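Local coordinates for protein fatty acid amide hydrolase (PDB 6KVR) that probably hydrolyses monocarboxylic acid amides to the carboxylate and ammonium, as a member of the amidase signature family, at residues 3-8 and 418-423; 14-19 and 403-408; 28-33 and 175-180. All coordinates share one frame; numbering follows the deposited sequence.

The three contacts tie the N-terminal region to the amidase body, and the contact centres lie 22 to 26 Å from the centre of the chain. Contacts 1 and 2 have centres about 16 Å apart and touch directly: L423 CD1 packs 3.7 Å from L14 CD2. Contact 3 sits about 18 Å from contact 2, centre to centre, joined to it where L407 CD2 meets K175 CE at 3.6 Å, whereas it does not touch contact 1. Toward the predicted substrate site, the W421 side chain of contact 1 lies about 11 Å from G255, and the L408 side chain of contact 2 about 10 Å from that of L207; contact 3 lies away from it.

Contact 1 of 3, residues 3-8 and 418-423; sequences VSYETF and LTKWNL
The aromatic pair F8 and W421 carries the contact in an edge-to-face (T-shaped) arrangement. The indole presents the rim of its six-membered ring to one face of the phenyl group, with centroids 4.9 Å apart and planes at 68°. W421 CH2 stands over the centre of the F8 ring, 3.6 Å above its plane, while the neighbouring rim atom CZ3 comes to 3.4 Å from F8 CD1. The two side chains run side by side and point the same way. On W421, CG lies opposite the backbone N (chi1 177°), which carries the far rim of the indole out from helix 417-423 to the N-terminal segment.

Apolar packing by Y5 adds to this pair, its CB resting 4.2 Å from W421 CZ3. The phenol end reaches the aliphatic part of K420, where Y5 OH is 4.2 Å from CD. Y5 and F8 lie on one short 3-10 turn, residues 5-8, held by the backbone bond from F8 N to Y5 O; the turn thus offers both aromatic residues to a helix of the amidase fold more than 400 residues away in sequence.

Among the polar atoms, Y5 O lies at the indole edge, close to the indole plane, 4.0 Å from W421 CZ3. Polar interactions proper act within the segments and around them. S4 OG donates to E6 OE1 over 2.7 Å, on the far side of the turn. W421 NE1 donates to Y479 O, and the Y479 ring also meets the indole edge-to-face; L523 of helix 522-529 touches W421 as well.

Contact 2 of 3, residues 14-19 and 403-408; sequences LDKYED and MQRKLL
Y17 lays one face of its ring against the aliphatic stem of R405, and the two side chains cross at about a right angle. R405 CG forms a CH-pi contact, 3.7 Å from the ring centroid and 16° off the normal, displaced toward the rim; CB and CD pass along the rim on the same side, CD 3.6 Å from Y17 CE1. A bend in the arginine chain at chi3 (51°) turns the guanidinium out of this line, and its plane ends 89° from that of the phenol. The phenol oxygen lies at the guanidinium edge, where R405 NH1 gives Y17 OH a weak hydrogen bond of 3.5 Å. L408, one helical turn further on, meets the ring at its edge instead, CD1 lying 3.8 Å from Y17 CD2. The contact seats the loop before helix 20-40 on helix 402-409, with L423 of helix 417-423 also against Y17. Stronger partners hold the polar ends: D12 OD1 binds Y17 OH, and G400 O accepts from R405 NH1. K16 NZ stands 5.0 Å from R405 NE, so the like charges would probably disfavour a closer approach, and the chemistry implies an attachment resting mainly on dispersion and CH-pi packing.

Contact 3 of 3, residues 28-33 and 175-180; sequences LPKVEK and KIVNIP
A type I beta turn, K175 to N178, in the loop between strand 155-158 and helix 185-192 of the amidase fold props its two central residues, I176 and V177, against the N-terminal helix 20-40. The turn is closed by the backbone bond from N178 N to K175 O, and the facing part of the helix is residues 28-33, kinked near P29. K30 and I176 are the pair nearest in backbone position. The K30 side chain slants across the isoleucine: its CB sits 4.0 Å from I176 CD1, and both CB and CD lie 4.1 Å from I176 CG2. Further along the lysine, CD meets V177 CG1 at 4.2 Å, so the methylene chain rather than the ammonium group does the touching. The attachment is light, made by aliphatic carbons meeting each other and the helix backbone, and placed away from the predicted catalytic and substrate-binding residues. V31 takes part through its backbone N, 4.0 Å from I176 CD1; Y34 of the same helix also touches I176, while Y23 backs V31. An extended isoleucine chain, CG1 opposite the backbone N (chi1 -164°) and CD1 reaching straight on (chi2 -179°), brings I176 CD1 to 3.3 Å from K30 O.

Contact 1 of 3, residues 3-8 and 418-423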
loop_
_atom_site.group_PDB
_atom_site.type_symbol
_atom_site.label_atom_id
_atom_site.label_comp_id
_atom_site.label_asym_id
_atom_site.label_seq_id
_atom_site.Cartn_x
_atom_site.Cartn_y
_atom_site.Cartn_z
ATOM N N VAL A 3 12.972 7.095 38.246
ATOM C CA VAL A 3 13.545 6.921 36.915
ATOM C C VAL A 3 13.857 8.287 36.324
ATOM O O VAL A 3 13.022 9.196 36.357
ATOM C CB VAL A 3 12.594 6.126 35.999
ATOM C CG1 VAL A 3 13.168 6.020 34.598
ATOM C CG2 VAL A 3 12.303 4.740 36.575
ATOM N N SER A 4 15.063 8.434 35.787
ATOM C CA SER A 4 15.428 9.595 34.991
ATOM C C SER A 4 15.567 9.166 33.536
ATOM O O SER A 4 16.077 8.077 33.247
ATOM C CB SER A 4 16.730 10.229 35.502
ATOM O OG SER A 4 17.840 9.884 34.686
ATOM N N TYR A 5 15.107 10.027 32.622
ATOM C CA TYR A 5 15.073 9.667 31.209
ATOM C C TYR A 5 16.465 9.390 30.636
ATOM O O TYR A 5 16.577 8.634 29.658
ATOM C CB TYR A 5 14.351 10.769 30.417
ATOM C CG TYR A 5 15.244 11.897 29.950
ATOM C CD1 TYR A 5 15.752 12.829 30.848
ATOM C CD2 TYR A 5 15.588 12.026 28.609
ATOM C CE1 TYR A 5 16.576 13.875 30.414
ATOM C CE2 TYR A 5 16.419 13.062 28.168
ATOM C CZ TYR A 5 16.905 13.979 29.074
ATOM O OH TYR A 5 17.720 15.003 28.638
ATOM N N GLU A 6 17.534 9.943 31.244
ATOM C CA GLU A 6 18.883 9.790 30.692
ATOM C C GLU A 6 19.374 8.342 30.688
ATOM O O GLU A 6 20.244 8.006 29.878
ATOM C CB GLU A 6 19.897 10.653 31.455
ATOM C CG GLU A 6 19.748 12.144 31.237
ATOM C CD GLU A 6 19.006 12.815 32.380
ATOM O OE1 GLU A 6 18.332 12.099 33.157
ATOM O OE2 GLU A 6 19.098 14.058 32.505
ATOM N N THR A 7 18.862 7.477 31.569
ATOM C CA THR A 7 19.311 6.086 31.542
ATOM C C THR A 7 18.821 5.323 30.309
ATOM O O THR A 7 19.320 4.224 30.045
ATOM C CB THR A 7 18.881 5.341 32.821
ATOM O OG1 THR A 7 17.513 4.940 32.729
ATOM C CG2 THR A 7 19.049 6.224 34.052
ATOM N N PHE A 8 17.874 5.872 29.538
ATOM C CA PHE A 8 17.484 5.245 28.275
ATOM C C PHE A 8 18.381 5.634 27.109
ATOM O O PHE A 8 18.290 4.996 26.053
ATOM C CB PHE A 8 16.051 5.615 27.895
ATOM C CG PHE A 8 15.011 5.034 28.800
ATOM C CD1 PHE A 8 14.678 5.666 29.987
ATOM C CD2 PHE A 8 14.352 3.865 28.456
ATOM C CE1 PHE A 8 13.715 5.139 30.819
ATOM C CE2 PHE A 8 13.389 3.338 29.285
ATOM C CZ PHE A 8 13.081 3.973 30.477
ATOM N N LEU A 418 13.284 15.920 24.347
ATOM C CA LEU A 418 12.552 14.790 23.779
ATOM C C LEU A 418 13.106 14.361 22.430
ATOM O O LEU A 418 12.716 13.300 21.937
ATOM C CB LEU A 418 11.050 15.106 23.675
ATOM C CG LEU A 418 10.364 15.144 25.053
ATOM C CD1 LEU A 418 8.843 15.294 24.962
ATOM C CD2 LEU A 418 10.754 13.912 25.912
ATOM N N THR A 419 14.018 15.140 21.842
ATOM C CA THR A 419 14.698 14.720 20.620
ATOM C C THR A 419 15.747 13.667 20.942
ATOM O O THR A 419 15.816 12.626 20.278
ATOM C CB THR A 419 15.334 15.930 19.925
ATOM O OG1 THR A 419 14.330 16.644 19.200
ATOM C CG2 THR A 419 16.425 15.518 18.962
ATOM N N LYS A 420 16.562 13.925 21.970
ATOM C CA LYS A 420 17.440 12.899 22.522
ATOM C C LYS A 420 16.655 11.629 22.847
ATOM O O LYS A 420 17.122 10.513 22.602
ATOM C CB LYS A 420 18.129 13.437 23.778
ATOM C CG LYS A 420 18.980 14.695 23.547
ATOM C CD LYS A 420 19.605 15.192 24.863
ATOM C CE LYS A 420 20.673 16.252 24.629
ATOM N NZ LYS A 420 21.200 16.827 25.912
ATOM N N TRP A 421 15.453 11.793 23.393
ATOM C CA TRP A 421 14.622 10.648 23.734
ATOM C C TRP A 421 14.289 9.807 22.494
ATOM O O TRP A 421 14.498 8.589 22.487
ATOM C CB TRP A 421 13.349 11.144 24.438
ATOM C CG TRP A 421 12.388 10.067 24.767
ATOM C CD1 TRP A 421 11.224 9.778 24.107
ATOM C CD2 TRP A 421 12.509 9.090 25.813
ATOM N NE1 TRP A 421 10.603 8.696 24.692
ATOM C CE2 TRP A 421 11.376 8.248 25.733
ATOM C CE3 TRP A 421 13.458 8.849 26.810
ATOM C CZ2 TRP A 421 11.161 7.192 26.625
ATOM C CZ3 TRP A 421 13.249 7.793 27.692
ATOM C CH2 TRP A 421 12.111 6.979 27.593
ATOM N N ASN A 422 13.753 10.432 21.435
ATOM C CA ASN A 422 13.303 9.620 20.303
ATOM C C ASN A 422 14.461 9.137 19.437
ATOM O O ASN A 422 14.325 8.114 18.756
ATOM C CB ASN A 422 12.273 10.382 19.444
ATOM C CG ASN A 422 12.911 11.366 18.483
ATOM O OD1 ASN A 422 13.491 10.990 17.449
ATOM N ND2 ASN A 422 12.799 12.640 18.808
ATOM N N LEU A 423 15.602 9.834 19.461
ATOM C CA LEU A 423 16.783 9.322 18.773
ATOM C C LEU A 423 17.306 8.046 19.418
ATOM O O LEU A 423 18.049 7.305 18.768
ATOM C CB LEU A 423 17.877 10.393 18.731
ATOM C CG LEU A 423 17.504 11.557 17.801
ATOM C CD1 LEU A 423 18.526 12.696 17.862
ATOM C CD2 LEU A 423 17.310 11.052 16.362
#

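Contact 2 of 3, residues 14-19 and 403-408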
loop_
_atom_site.group_PDB
_atom_site.type_symbol
_atom_site.label_atom_id
_atom_site.label_comp_id
_atom_site.label_asym_id
_atom_site.label_seq_id
_atom_site.Cartn_x
_atom_site.Cartn_y
_atom_site.Cartn_z
ATOM N N LEU A 14 24.878 10.530 20.146
ATOM C CA LEU A 14 24.456 11.921 19.959
ATOM C C LEU A 14 25.649 12.885 19.921
ATOM O O LEU A 14 25.572 14.015 20.408
ATOM C CB LEU A 14 23.463 12.345 21.046
ATOM C CG LEU A 14 22.178 11.537 21.271
ATOM C CD1 LEU A 14 21.499 12.046 22.522
ATOM C CD2 LEU A 14 21.229 11.629 20.073
ATOM N N ASP A 15 26.767 12.451 19.339
ATOM C CA ASP A 15 27.986 13.250 19.356
ATOM C C ASP A 15 28.329 13.880 18.011
ATOM O O ASP A 15 29.346 14.572 17.915
ATOM C CB ASP A 15 29.169 12.404 19.850
ATOM C CG ASP A 15 29.366 11.131 19.044
ATOM O OD1 ASP A 15 28.630 10.900 18.060
ATOM O OD2 ASP A 15 30.280 10.354 19.396
ATOM N N LYS A 16 27.525 13.666 16.977
ATOM C CA LYS A 16 27.764 14.252 15.666
ATOM C C LYS A 16 26.556 15.057 15.214
ATOM O O LYS A 16 26.223 15.081 14.026
ATOM C CB LYS A 16 28.097 13.173 14.629
ATOM C CG LYS A 16 29.410 12.418 14.882
ATOM C CD LYS A 16 29.832 11.503 13.703
ATOM C CE LYS A 16 28.778 10.422 13.396
ATOM N NZ LYS A 16 29.333 9.206 12.708
ATOM N N TYR A 17 25.879 15.723 16.159
ATOM C CA TYR A 17 24.682 16.510 15.868
ATOM C C TYR A 17 24.883 17.991 16.162
ATOM O O TYR A 17 24.618 18.827 15.295
ATOM C CB TYR A 17 23.484 16.021 16.699
ATOM C CG TYR A 17 22.937 14.661 16.358
ATOM C CD1 TYR A 17 23.583 13.508 16.775
ATOM C CD2 TYR A 17 21.738 14.529 15.673
ATOM C CE1 TYR A 17 23.076 12.263 16.496
ATOM C CE2 TYR A 17 21.211 13.274 15.376
ATOM C CZ TYR A 17 21.890 12.145 15.792
ATOM O OH TYR A 17 21.390 10.893 15.520
ATOM N N GLU A 18 25.290 18.338 17.386
ATOM C CA GLU A 18 25.273 19.698 17.905
ATOM C C GLU A 18 26.636 20.366 17.816
ATOM O O GLU A 18 27.675 19.719 17.940
ATOM C CB GLU A 18 24.856 19.717 19.372
ATOM C CG GLU A 18 23.420 19.464 19.667
ATOM C CD GLU A 18 23.223 19.171 21.148
ATOM O OE1 GLU A 18 23.903 18.254 21.658
ATOM O OE2 GLU A 18 22.409 19.852 21.802
ATOM N N ASP A 19 26.609 21.691 17.675
ATOM C CA ASP A 19 27.811 22.515 17.725
ATOM C C ASP A 19 27.433 23.971 17.933
ATOM O O ASP A 19 27.068 24.663 16.973
ATOM C CB ASP A 19 28.634 22.370 16.447
ATOM C CG ASP A 19 30.006 22.986 16.580
ATOM O OD1 ASP A 19 30.090 24.237 16.670
ATOM O OD2 ASP A 19 31.002 22.220 16.588
HETATM N N MSE A 403 18.867 9.991 8.358
HETATM C CA MSE A 403 18.202 11.212 7.890
HETATM C C MSE A 403 17.992 12.273 8.980
HETATM O O MSE A 403 18.193 13.472 8.723
HETATM C CB MSE A 403 16.853 10.893 7.243
HETATM C CG MSE A 403 16.340 12.056 6.405
HETATM SE SE MSE A 403 17.485 12.438 4.861
HETATM C CE MSE A 403 16.799 11.024 3.711
ATOM N N GLN A 404 17.552 11.859 10.174
ATOM C CA GLN A 404 17.422 12.826 11.265
ATOM C C GLN A 404 18.763 13.503 11.545
ATOM O O GLN A 404 18.831 14.731 11.707
ATOM C CB GLN A 404 16.894 12.144 12.532
ATOM C CG GLN A 404 15.436 11.677 12.470
ATOM C CD GLN A 404 14.419 12.808 12.691
ATOM O OE1 GLN A 404 14.733 13.992 12.541
ATOM N NE2 GLN A 404 13.187 12.432 13.044
ATOM N N ARG A 405 19.847 12.716 11.587
ATOM C CA ARG A 405 21.171 13.291 11.844
ATOM C C ARG A 405 21.599 14.250 10.728
ATOM O O ARG A 405 22.156 15.315 11.002
ATOM C CB ARG A 405 22.207 12.176 12.025
ATOM C CG ARG A 405 23.523 12.638 12.679
ATOM C CD ARG A 405 24.330 11.465 13.214
ATOM N NE ARG A 405 24.477 10.447 12.183
ATOM C CZ ARG A 405 23.836 9.284 12.185
ATOM N NH1 ARG A 405 23.058 8.925 13.196
ATOM N NH2 ARG A 405 23.966 8.471 11.140
ATOM N N LYS A 406 21.336 13.898 9.464
ATOM C CA LYS A 406 21.695 14.799 8.373
ATOM C C LYS A 406 20.954 16.124 8.478
ATOM O O LYS A 406 21.555 17.195 8.314
ATOM C CB LYS A 406 21.418 14.151 7.023
ATOM C CG LYS A 406 21.827 15.041 5.866
ATOM C CD LYS A 406 20.807 14.978 4.740
ATOM C CE LYS A 406 21.073 13.802 3.820
ATOM N NZ LYS A 406 22.416 13.908 3.184
ATOM N N LEU A 407 19.646 16.080 8.752
ATOM C CA LEU A 407 18.890 17.330 8.819
ATOM C C LEU A 407 19.247 18.145 10.057
ATOM O O LEU A 407 19.237 19.371 10.002
ATOM C CB LEU A 407 17.394 17.040 8.776
ATOM C CG LEU A 407 16.921 16.416 7.452
ATOM C CD1 LEU A 407 15.697 15.554 7.686
ATOM C CD2 LEU A 407 16.632 17.498 6.410
ATOM N N LEU A 408 19.587 17.491 11.166
ATOM C CA LEU A 408 19.914 18.215 12.392
ATOM C C LEU A 408 21.337 18.767 12.364
ATOM O O LEU A 408 21.561 19.919 12.751
ATOM C CB LEU A 408 19.719 17.309 13.610
ATOM C CG LEU A 408 18.277 17.043 14.089
ATOM C CD1 LEU A 408 18.217 15.880 15.089
ATOM C CD2 LEU A 408 17.595 18.292 14.661
#

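Contact 3 of 3, residues 28-33 and 175-180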
loop_
_atom_site.group_PDB
_atom_site.type_symbol
_atom_site.label_atom_id
_atom_site.label_comp_id
_atom_site.label_asym_id
_atom_site.label_seq_id
_atom_site.Cartn_x
_atom_site.Cartn_y
_atom_site.Cartn_z
ATOM N N LEU A 28 21.608 30.969 13.908
ATOM C CA LEU A 28 20.815 31.740 14.863
ATOM C C LEU A 28 20.306 33.079 14.338
ATOM O O LEU A 28 19.154 33.426 14.658
ATOM C CB LEU A 28 21.624 31.953 16.146
ATOM C CG LEU A 28 20.929 32.726 17.273
ATOM C CD1 LEU A 28 19.535 32.160 17.589
ATOM C CD2 LEU A 28 21.809 32.716 18.514
ATOM N N PRO A 29 21.066 33.874 13.564
ATOM C CA PRO A 29 20.467 35.101 12.998
ATOM C C PRO A 29 19.241 34.844 12.127
ATOM O O PRO A 29 18.265 35.602 12.214
ATOM C CB PRO A 29 21.621 35.723 12.200
ATOM C CG PRO A 29 22.864 35.203 12.876
ATOM C CD PRO A 29 22.519 33.802 13.296
ATOM N N LYS A 30 19.247 33.795 11.299
ATOM C CA LYS A 30 18.071 33.512 10.477
ATOM C C LYS A 30 16.867 33.141 11.330
ATOM O O LYS A 30 15.728 33.457 10.966
ATOM C CB LYS A 30 18.375 32.389 9.488
ATOM C CG LYS A 30 19.759 32.470 8.874
ATOM C CD LYS A 30 19.856 31.550 7.681
ATOM C CE LYS A 30 21.239 31.578 7.089
ATOM N NZ LYS A 30 21.166 32.295 5.797
ATOM N N VAL A 31 17.097 32.471 12.462
ATOM C CA VAL A 31 16.000 32.112 13.359
ATOM C C VAL A 31 15.397 33.358 13.993
ATOM O O VAL A 31 14.169 33.516 14.045
ATOM C CB VAL A 31 16.481 31.114 14.428
ATOM C CG1 VAL A 31 15.365 30.821 15.440
ATOM C CG2 VAL A 31 16.956 29.839 13.786
ATOM N N GLU A 32 16.251 34.274 14.464
ATOM C CA GLU A 32 15.758 35.506 15.086
ATOM C C GLU A 32 14.913 36.335 14.119
ATOM O O GLU A 32 13.851 36.847 14.496
ATOM C CB GLU A 32 16.940 36.316 15.624
ATOM C CG GLU A 32 17.750 35.561 16.683
ATOM C CD GLU A 32 19.053 36.264 17.062
ATOM O OE1 GLU A 32 19.587 35.991 18.164
ATOM O OE2 GLU A 32 19.558 37.070 16.241
ATOM N N LYS A 33 15.360 36.480 12.871
ATOM C CA LYS A 33 14.526 37.119 11.857
ATOM C C LYS A 33 13.176 36.414 11.725
ATOM O O LYS A 33 12.129 37.069 11.641
ATOM C CB LYS A 33 15.282 37.133 10.527
ATOM C CG LYS A 33 14.483 37.570 9.306
ATOM C CD LYS A 33 14.197 39.064 9.301
ATOM C CE LYS A 33 13.723 39.491 7.914
ATOM N NZ LYS A 33 13.271 38.304 7.090
ATOM N N LYS A 175 16.618 23.759 7.413
ATOM C CA LYS A 175 15.674 23.938 6.317
ATOM C C LYS A 175 14.999 25.306 6.325
ATOM O O LYS A 175 14.055 25.527 5.556
ATOM C CB LYS A 175 14.611 22.834 6.349
ATOM C CG LYS A 175 15.157 21.454 6.058
ATOM C CD LYS A 175 15.230 21.277 4.549
ATOM C CE LYS A 175 16.188 20.206 4.106
ATOM N NZ LYS A 175 15.848 19.861 2.704
ATOM N N ILE A 176 15.455 26.236 7.166
ATOM C CA ILE A 176 14.839 27.558 7.182
ATOM C C ILE A 176 15.054 28.304 5.872
ATOM O O ILE A 176 14.392 29.320 5.631
ATOM C CB ILE A 176 15.357 28.380 8.385
ATOM C CG1 ILE A 176 14.455 29.595 8.646
ATOM C CG2 ILE A 176 16.803 28.794 8.172
ATOM C CD1 ILE A 176 14.923 30.451 9.810
ATOM N N VAL A 177 15.936 27.799 5.005
ATOM C CA VAL A 177 16.173 28.373 3.686
ATOM C C VAL A 177 15.450 27.599 2.587
ATOM O O VAL A 177 15.699 27.831 1.405
ATOM C CB VAL A 177 17.679 28.446 3.397
ATOM C CG1 VAL A 177 18.372 29.352 4.416
ATOM C CG2 VAL A 177 18.280 27.046 3.438
ATOM N N ASN A 178 14.553 26.689 2.947
ATOM C CA ASN A 178 13.843 25.871 1.973
ATOM C C ASN A 178 12.502 26.527 1.654
ATOM O O ASN A 178 11.609 26.566 2.506
ATOM C CB ASN A 178 13.656 24.457 2.513
ATOM C CG ASN A 178 12.857 23.577 1.570
ATOM O OD1 ASN A 178 13.255 23.372 0.429
ATOM N ND2 ASN A 178 11.711 23.075 2.038
ATOM N N ILE A 179 12.354 27.035 0.436
ATOM C CA ILE A 179 11.131 27.698 -0.007
ATOM C C ILE A 179 10.606 26.965 -1.237
ATOM O O ILE A 179 11.081 27.186 -2.349
ATOM C CB ILE A 179 11.368 29.190 -0.316
ATOM C CG1 ILE A 179 11.977 29.914 0.882
ATOM C CG2 ILE A 179 10.066 29.877 -0.742
ATOM C CD1 ILE A 179 12.135 31.431 0.674
ATOM N N PRO A 180 9.597 26.106 -1.083
ATOM C CA PRO A 180 9.022 25.412 -2.247
ATOM C C PRO A 180 8.272 26.351 -3.187
ATOM O O PRO A 180 7.756 27.404 -2.801
ATOM C CB PRO A 180 8.062 24.390 -1.626
ATOM C CG PRO A 180 7.778 24.919 -0.238
ATOM C CD PRO A 180 8.998 25.672 0.193
#